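Long-range contacts in putative citrate lyase, alfa subunit (Streptococcus mutans, PDB 2HJ0), which belongs to the citrate lyase alpha-subunit (CitF) family and folds as an alpha/beta protein built on two mixed, largely parallel beta sheets: residues C187-Y192 and D327-F331; I240-T245 and F331-S335; K262-P268 and Y459-V465. All coordinates share one frame; numbering follows the deposited sequence.

Contacts 1 and 2 are neighbours, their centres about 12 Å apart, and they share Phe331: strand 329-330 belongs to the first, and helix 333-341, which follows it, to the second. Contact 3 stands apart, its centre about 33 Å from that of contact 1 and about 34 Å from that of contact 2, with about 17 Å between the nearest atoms of contacts 2 and 3. Along the chain the segments come in the order 187-192, 240-245, 262-268, 327-331, 331-335, 459-465, so contact 3 interlaces with the other two. Contact 1 extends from strand 322-327 of the nine-strand sheet, and contact 3 packs on strands 409-413 and 447-449 of that sheet, which therefore connects the two regions.

Contact 1: residues C187-Y192 and D327-F331; sequences CGSLGY and DVQDF
Ser189 and Gln329 face each other with their CA atoms 5.3 Å apart, Gly188 lies opposite Asp330 and Gly191 opposite Val328, so the two backbones run antiparallel. One clear bond crosses: Ser189 N donates to Asp330 OD1 (2.8 Å, 161° at the hydrogen), meeting the oxygen nearly head-on to its C-O bond. With chi1 at 174°, Ser189 OG comes to 3.2 Å from Asp327 O, and Tyr192 OH lies 3.2 Å from Gln329 OE1; each hydroxyl proton could go elsewhere, so neither bond is settled. Ser189 OG also accepts from Gly191 N, an ST turn leading into helix 191-199. Asp327 is hydrogen-bonded to His346 NE2. The Gln329 amide stands 85° from the tyrosine ring, its CD at the ring edge. Val328 O, which accepts from His72, lies 4.2 Å above one face of the Tyr192 ring, toward the rim, and Val328 CG2 touches Tyr192 CE1 at 4.0 Å. His71 stacks on the tyrosine. This buried contact joins the start of helix 191-199 to short strand 329-330, beyond the carboxyl end of parallel strand 322-327, where alpha/beta folds usually place their pockets; a citric acid near Gln329, probably from the crystallisation liquor, may mark one.

Contact 2: residues I240-T245 and F331-S335; sequences IAKGAT and FDHPS
The imidazole of His333 lies obliquely beside the end of helix 238-241 and Lys242 after it, with Ile240 O, Ala241 CA and Lys242 O around it. The approach is made mainly at the root of the side chain: His333 CB is 3.1 Å from Ile240 O and 3.5 Å from Lys242 O. Ile240, Ala241 and Lys242 are poorly ordered, so these distances are approximate. With CG anti to the backbone N (chi1 -180°), the ring projects past these carbonyls. The second flat group, the Asp332 carboxylate, sets its OD1 3.6 Å from Ala244 CB, while Asp332 CB approaches Gly243 O. Its other oxygen, OD2, faces the chain of its own helix and is met by Ser335 N at 3.1 Å from above the carboxylate plane, 42° out of it. Asp332 occupies the N-cap position of helix 333-341, and this is its capping bond: chi1 of 59° holds CG between the backbone N and the carbonyl carbon, which turns the carboxylate back over the first turn. OD1 in addition accepts from the backbone N of Asn311, at the start of helix 311-318, so the cap ties two helix beginnings together. Beside it the pyrrolidine ring of Pro334 provides the apolar part of the contact, Pro334 CG reaching Ala244 CB at 3.5 Å and Pro334 CD lying 3.8 Å from Gly243 C. Most of the contacting residues of 240-245 are exposed. Asn311 touches both Ala244 and Pro334 as well.

Contact 3: residues K262-P268 and Y459-V465; sequences KVITSSP and YFKDLKV
Pro268 lies on a face of the Tyr459 ring, its CB 3.7 Å from the ring centroid and 18° off the normal, a CH-pi contact displaced toward the rim. The two side chains run alongside one another, pointing opposite ways, and Ser266 O sits in plane at the edge of the same ring, so the tyrosine fits the bend where the chain leaves helix 251-265. A second bump is the Phe460 ring. With CG turned away from the carbonyl carbon (chi1 -68°), the ring reaches into a hollow formed by the last helical turn and the residues after it: Phe460 CZ meets Val263 CG1 at 3.7 Å and Ser267 CB at 3.7 Å, Phe460 CE1 meets Ser266 CB at 3.9 Å, and Val263 O lies obliquely to the ring. Val263 and Phe460 cross at about a right angle. Met409 and Ile449, of strands 409-413 and 447-449, also touch the phenylalanine. A type I turn from Phe460 to Leu463 brings the chain back, and the leucine fits between Val263 and Ser266, with Leu463 CD1 4.3 Å from Val263 CG2. Further along, the extended Lys262 chain passes obliquely over Val465, Lys262 CD to Val465 CG2 3.9 Å, so its aliphatic part makes the touch. Both serine hydroxyls give their protons within 262-268: Ser266 OG to Lys262 O, and Ser267 OG to Ile264 O at 2.8 Å, lying in the plane of that carbonyl and using one of its lone pairs. Ile264 O also takes Ser267 N, so two donors share it as the helix ends. Phe460 O accepts from Gln467 NE2. The interface thus depends on apolar and CH-pi packing, with hydrogen bonds shaping each segment separately rather than linking them.

Contact 1: residues C187-Y192 and D327-F331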
# COMPACT_ATOMS: atom_id res chain seq x y z
N CYS A 187 5.93 -18.70 1.00
CA CYS A 187 7.27 -18.23 0.68
C CYS A 187 7.60 -17.02 1.55
O CYS A 187 8.67 -16.41 1.43
CB CYS A 187 7.35 -17.82 -0.79
SG CYS A 187 6.18 -16.53 -1.20
N GLY A 188 6.66 -16.65 2.41
CA GLY A 188 6.86 -15.52 3.28
C GLY A 188 6.58 -14.18 2.62
O GLY A 188 5.49 -13.96 2.10
N SER A 189 7.56 -13.29 2.66
CA SER A 189 7.40 -11.98 2.06
C SER A 189 7.10 -12.04 0.57
O SER A 189 7.38 -13.03 -0.11
CB SER A 189 8.65 -11.15 2.29
OG SER A 189 8.56 -9.93 1.59
N LEU A 190 6.51 -10.96 0.06
CA LEU A 190 6.16 -10.82 -1.35
C LEU A 190 6.59 -9.45 -1.86
O LEU A 190 5.95 -8.89 -2.74
CB LEU A 190 4.65 -10.97 -1.53
CG LEU A 190 4.14 -12.40 -1.43
CD1 LEU A 190 2.63 -12.39 -1.60
CD2 LEU A 190 4.79 -13.26 -2.51
N GLY A 191 7.69 -8.95 -1.30
CA GLY A 191 8.21 -7.65 -1.67
C GLY A 191 8.46 -7.37 -3.14
O GLY A 191 8.27 -6.24 -3.59
N TYR A 192 8.91 -8.36 -3.90
CA TYR A 192 9.15 -8.09 -5.30
C TYR A 192 7.82 -8.08 -6.05
O TYR A 192 7.61 -7.25 -6.92
CB TYR A 192 10.12 -9.12 -5.90
CG TYR A 192 11.48 -9.15 -5.22
CD1 TYR A 192 12.23 -7.98 -5.04
CD2 TYR A 192 11.98 -10.35 -4.68
CE1 TYR A 192 13.43 -8.00 -4.32
CE2 TYR A 192 13.19 -10.38 -3.97
CZ TYR A 192 13.91 -9.20 -3.79
OH TYR A 192 15.07 -9.22 -3.05
N ASP A 327 11.70 -7.16 6.01
CA ASP A 327 11.86 -8.29 5.09
C ASP A 327 11.33 -8.08 3.67
O ASP A 327 10.14 -7.84 3.47
CB ASP A 327 11.14 -9.50 5.71
CG ASP A 327 11.45 -10.81 5.02
OD1 ASP A 327 11.71 -10.81 3.80
OD2 ASP A 327 11.42 -11.85 5.71
N VAL A 328 12.22 -8.19 2.69
CA VAL A 328 11.80 -8.03 1.30
C VAL A 328 11.77 -9.41 0.63
O VAL A 328 11.15 -9.61 -0.41
CB VAL A 328 12.74 -7.11 0.52
CG1 VAL A 328 14.06 -7.82 0.22
CG2 VAL A 328 12.05 -6.67 -0.76
N GLN A 329 12.45 -10.35 1.26
CA GLN A 329 12.49 -11.71 0.74
C GLN A 329 13.04 -12.69 1.78
O GLN A 329 14.02 -12.40 2.46
CB GLN A 329 13.33 -11.77 -0.52
CG GLN A 329 13.80 -13.14 -0.83
CD GLN A 329 14.52 -13.22 -2.14
OE1 GLN A 329 15.32 -12.34 -2.48
NE2 GLN A 329 14.25 -14.29 -2.89
N ASP A 330 12.39 -13.84 1.89
CA ASP A 330 12.83 -14.85 2.84
C ASP A 330 13.67 -15.89 2.14
O ASP A 330 13.42 -16.21 0.98
CB ASP A 330 11.63 -15.52 3.48
CG ASP A 330 10.87 -14.60 4.36
OD1 ASP A 330 9.66 -14.41 4.12
OD2 ASP A 330 11.49 -14.06 5.30
N PHE A 331 14.66 -16.42 2.84
CA PHE A 331 15.55 -17.42 2.27
C PHE A 331 15.44 -18.83 2.89
O PHE A 331 16.30 -19.68 2.65
CB PHE A 331 16.99 -16.92 2.32
CG PHE A 331 17.35 -16.00 1.18
CD1 PHE A 331 18.10 -16.47 0.11
CD2 PHE A 331 16.94 -14.67 1.17
CE1 PHE A 331 18.43 -15.62 -0.96
CE2 PHE A 331 17.27 -13.83 0.11
CZ PHE A 331 18.01 -14.30 -0.95

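Contact 2: residues I240-T245 and F331-S335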
# COMPACT_ATOMS: atom_id res chain seq x y z
N ILE A 240 10.21 -25.26 -0.31
CA ILE A 240 10.12 -24.12 0.60
C ILE A 240 9.59 -24.58 1.96
O ILE A 240 9.52 -23.80 2.91
CB ILE A 240 9.18 -23.02 0.01
CG1 ILE A 240 9.24 -21.74 0.86
CG2 ILE A 240 7.74 -23.54 -0.05
CD1 ILE A 240 10.58 -21.01 0.81
N ALA A 241 9.22 -25.86 2.05
CA ALA A 241 8.70 -26.41 3.30
C ALA A 241 9.80 -27.09 4.11
O ALA A 241 9.53 -27.70 5.14
CB ALA A 241 7.57 -27.40 3.01
N LYS A 242 11.04 -26.96 3.63
CA LYS A 242 12.20 -27.56 4.29
C LYS A 242 12.52 -26.86 5.61
O LYS A 242 11.61 -26.43 6.33
CB LYS A 242 13.41 -27.51 3.36
CG LYS A 242 14.52 -28.51 3.72
CD LYS A 242 13.99 -29.94 3.69
CE LYS A 242 15.03 -30.94 4.17
NZ LYS A 242 14.51 -32.34 4.16
N GLY A 243 13.80 -26.73 5.93
CA GLY A 243 14.21 -26.08 7.17
C GLY A 243 15.18 -24.93 6.98
O GLY A 243 15.30 -24.39 5.88
N ALA A 244 15.86 -24.54 8.05
CA ALA A 244 16.81 -23.44 8.00
C ALA A 244 18.20 -23.90 7.60
O ALA A 244 18.54 -25.07 7.77
CB ALA A 244 16.88 -22.76 9.35
N THR A 245 19.00 -22.99 7.08
CA THR A 245 20.35 -23.37 6.68
C THR A 245 21.34 -22.88 7.73
O THR A 245 21.53 -21.67 7.91
CB THR A 245 20.73 -22.80 5.30
OG1 THR A 245 19.80 -23.29 4.31
CG2 THR A 245 22.15 -23.24 4.92
N PHE A 331 14.66 -16.42 2.84
CA PHE A 331 15.55 -17.42 2.27
C PHE A 331 15.44 -18.83 2.89
O PHE A 331 16.30 -19.68 2.65
CB PHE A 331 16.99 -16.92 2.32
CG PHE A 331 17.35 -16.00 1.18
CD1 PHE A 331 18.10 -16.47 0.11
CD2 PHE A 331 16.94 -14.67 1.17
CE1 PHE A 331 18.43 -15.62 -0.96
CE2 PHE A 331 17.27 -13.83 0.11
CZ PHE A 331 18.01 -14.30 -0.95
N ASP A 332 14.40 -19.06 3.68
CA ASP A 332 14.15 -20.37 4.29
C ASP A 332 12.79 -20.38 4.98
O ASP A 332 12.31 -19.34 5.42
CB ASP A 332 15.27 -20.77 5.26
CG ASP A 332 15.44 -19.79 6.39
OD1 ASP A 332 16.43 -19.93 7.14
OD2 ASP A 332 14.59 -18.89 6.54
N HIS A 333 12.18 -21.56 5.07
CA HIS A 333 10.87 -21.67 5.68
C HIS A 333 10.70 -20.96 7.03
O HIS A 333 9.76 -20.20 7.24
CB HIS A 333 10.48 -23.14 5.81
CG HIS A 333 9.13 -23.34 6.43
ND1 HIS A 333 7.97 -22.87 5.85
CD2 HIS A 333 8.77 -23.92 7.59
CE1 HIS A 333 6.95 -23.15 6.64
NE2 HIS A 333 7.41 -23.78 7.70
N PRO A 334 11.62 -21.21 7.98
CA PRO A 334 11.51 -20.56 9.29
C PRO A 334 11.41 -19.04 9.23
O PRO A 334 10.67 -18.43 10.01
CB PRO A 334 12.75 -21.06 10.03
CG PRO A 334 13.72 -21.34 8.94
CD PRO A 334 12.87 -21.99 7.88
N SER A 335 12.14 -18.41 8.30
CA SER A 335 12.07 -16.95 8.18
C SER A 335 10.70 -16.54 7.66
O SER A 335 10.14 -15.54 8.08
CB SER A 335 13.13 -16.42 7.23
OG SER A 335 14.40 -16.45 7.85

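Contact 3: residues K262-P268 and Y459-V465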
# COMPACT_ATOMS: atom_id res chain seq x y z
N LYS A 262 34.82 -8.29 13.16
CA LYS A 262 35.72 -7.41 13.91
C LYS A 262 35.74 -6.03 13.26
O LYS A 262 35.88 -5.02 13.95
CB LYS A 262 37.14 -7.97 13.96
CG LYS A 262 37.34 -9.11 14.95
CD LYS A 262 38.74 -9.76 14.79
CE LYS A 262 38.92 -11.02 15.65
NZ LYS A 262 40.21 -11.72 15.34
N VAL A 263 35.59 -5.99 11.94
CA VAL A 263 35.58 -4.71 11.27
C VAL A 263 34.31 -3.95 11.66
O VAL A 263 34.37 -2.76 11.97
CB VAL A 263 35.66 -4.89 9.74
CG1 VAL A 263 35.59 -3.54 9.06
CG2 VAL A 263 36.94 -5.60 9.37
N ILE A 264 33.18 -4.65 11.68
CA ILE A 264 31.89 -4.06 12.05
C ILE A 264 31.87 -3.62 13.51
O ILE A 264 31.55 -2.48 13.83
CB ILE A 264 30.72 -5.07 11.82
CG1 ILE A 264 30.61 -5.43 10.33
CG2 ILE A 264 29.39 -4.50 12.29
CD1 ILE A 264 29.76 -6.64 10.07
N THR A 265 32.20 -4.54 14.41
CA THR A 265 32.21 -4.22 15.83
C THR A 265 33.30 -3.22 16.23
O THR A 265 33.33 -2.77 17.36
CB THR A 265 32.38 -5.46 16.68
OG1 THR A 265 33.59 -6.13 16.30
CG2 THR A 265 31.20 -6.39 16.47
N SER A 266 34.20 -2.87 15.31
CA SER A 266 35.22 -1.89 15.65
C SER A 266 34.97 -0.63 14.85
O SER A 266 35.73 0.33 14.95
CB SER A 266 36.62 -2.40 15.32
OG SER A 266 36.96 -3.56 16.07
N SER A 267 33.92 -0.62 14.06
CA SER A 267 33.63 0.54 13.24
C SER A 267 32.96 1.64 14.05
O SER A 267 32.42 1.38 15.13
CB SER A 267 32.74 0.15 12.06
OG SER A 267 31.40 -0.06 12.48
N PRO A 268 32.98 2.88 13.54
CA PRO A 268 32.35 3.99 14.26
C PRO A 268 30.83 3.95 14.14
O PRO A 268 30.16 4.93 14.42
CB PRO A 268 32.92 5.21 13.55
CG PRO A 268 32.97 4.73 12.14
CD PRO A 268 33.58 3.35 12.28
N TYR A 459 40.41 5.36 11.65
CA TYR A 459 39.62 4.70 12.70
C TYR A 459 40.05 3.26 12.97
O TYR A 459 39.98 2.79 14.10
CB TYR A 459 38.14 4.71 12.33
CG TYR A 459 37.23 4.70 13.54
CD1 TYR A 459 36.90 5.88 14.20
CD2 TYR A 459 36.71 3.50 14.04
CE1 TYR A 459 36.08 5.87 15.32
CE2 TYR A 459 35.89 3.47 15.16
CZ TYR A 459 35.58 4.66 15.80
OH TYR A 459 34.79 4.64 16.92
N PHE A 460 40.49 2.56 11.92
CA PHE A 460 40.92 1.18 12.06
C PHE A 460 42.43 1.06 12.19
O PHE A 460 42.96 -0.05 12.25
CB PHE A 460 40.46 0.33 10.87
CG PHE A 460 38.98 0.12 10.81
CD1 PHE A 460 38.28 -0.33 11.93
CD2 PHE A 460 38.27 0.36 9.63
CE1 PHE A 460 36.90 -0.54 11.87
CE2 PHE A 460 36.89 0.15 9.57
CZ PHE A 460 36.20 -0.30 10.69
N LYS A 461 43.13 2.20 12.24
CA LYS A 461 44.59 2.17 12.31
C LYS A 461 45.10 1.13 13.30
O LYS A 461 46.00 0.36 12.98
CB LYS A 461 45.15 3.54 12.70
CG LYS A 461 44.81 3.97 14.13
CD LYS A 461 45.66 5.15 14.61
CE LYS A 461 45.46 6.40 13.77
NZ LYS A 461 46.30 7.51 14.30
N ASP A 462 44.51 1.08 14.49
CA ASP A 462 44.96 0.14 15.50
C ASP A 462 44.19 -1.17 15.52
O ASP A 462 44.43 -2.02 16.37
CB ASP A 462 44.91 0.81 16.86
CG ASP A 462 46.01 1.85 17.03
OD1 ASP A 462 45.83 2.80 17.83
OD2 ASP A 462 47.08 1.71 16.37
N LEU A 463 43.26 -1.34 14.59
CA LEU A 463 42.48 -2.57 14.51
C LEU A 463 43.44 -3.75 14.40
O LEU A 463 44.26 -3.82 13.48
CB LEU A 463 41.56 -2.51 13.29
CG LEU A 463 40.36 -3.45 13.24
CD1 LEU A 463 39.73 -3.40 11.86
CD2 LEU A 463 40.79 -4.85 13.54
N LYS A 464 43.35 -4.69 15.33
CA LYS A 464 44.23 -5.86 15.29
C LYS A 464 43.80 -6.89 14.25
O LYS A 464 43.24 -7.94 14.59
CB LYS A 464 44.31 -6.51 16.66
CG LYS A 464 44.98 -5.60 17.67
CD LYS A 464 46.39 -5.32 17.23
CE LYS A 464 46.92 -4.06 17.84
NZ LYS A 464 48.13 -3.65 17.06
N VAL A 465 44.06 -6.58 12.99
CA VAL A 465 43.73 -7.46 11.89
C VAL A 465 44.65 -7.05 10.75
O VAL A 465 44.81 -5.86 10.48
CB VAL A 465 42.26 -7.31 11.42
CG1 VAL A 465 42.09 -7.94 10.05
CG2 VAL A 465 41.32 -7.99 12.42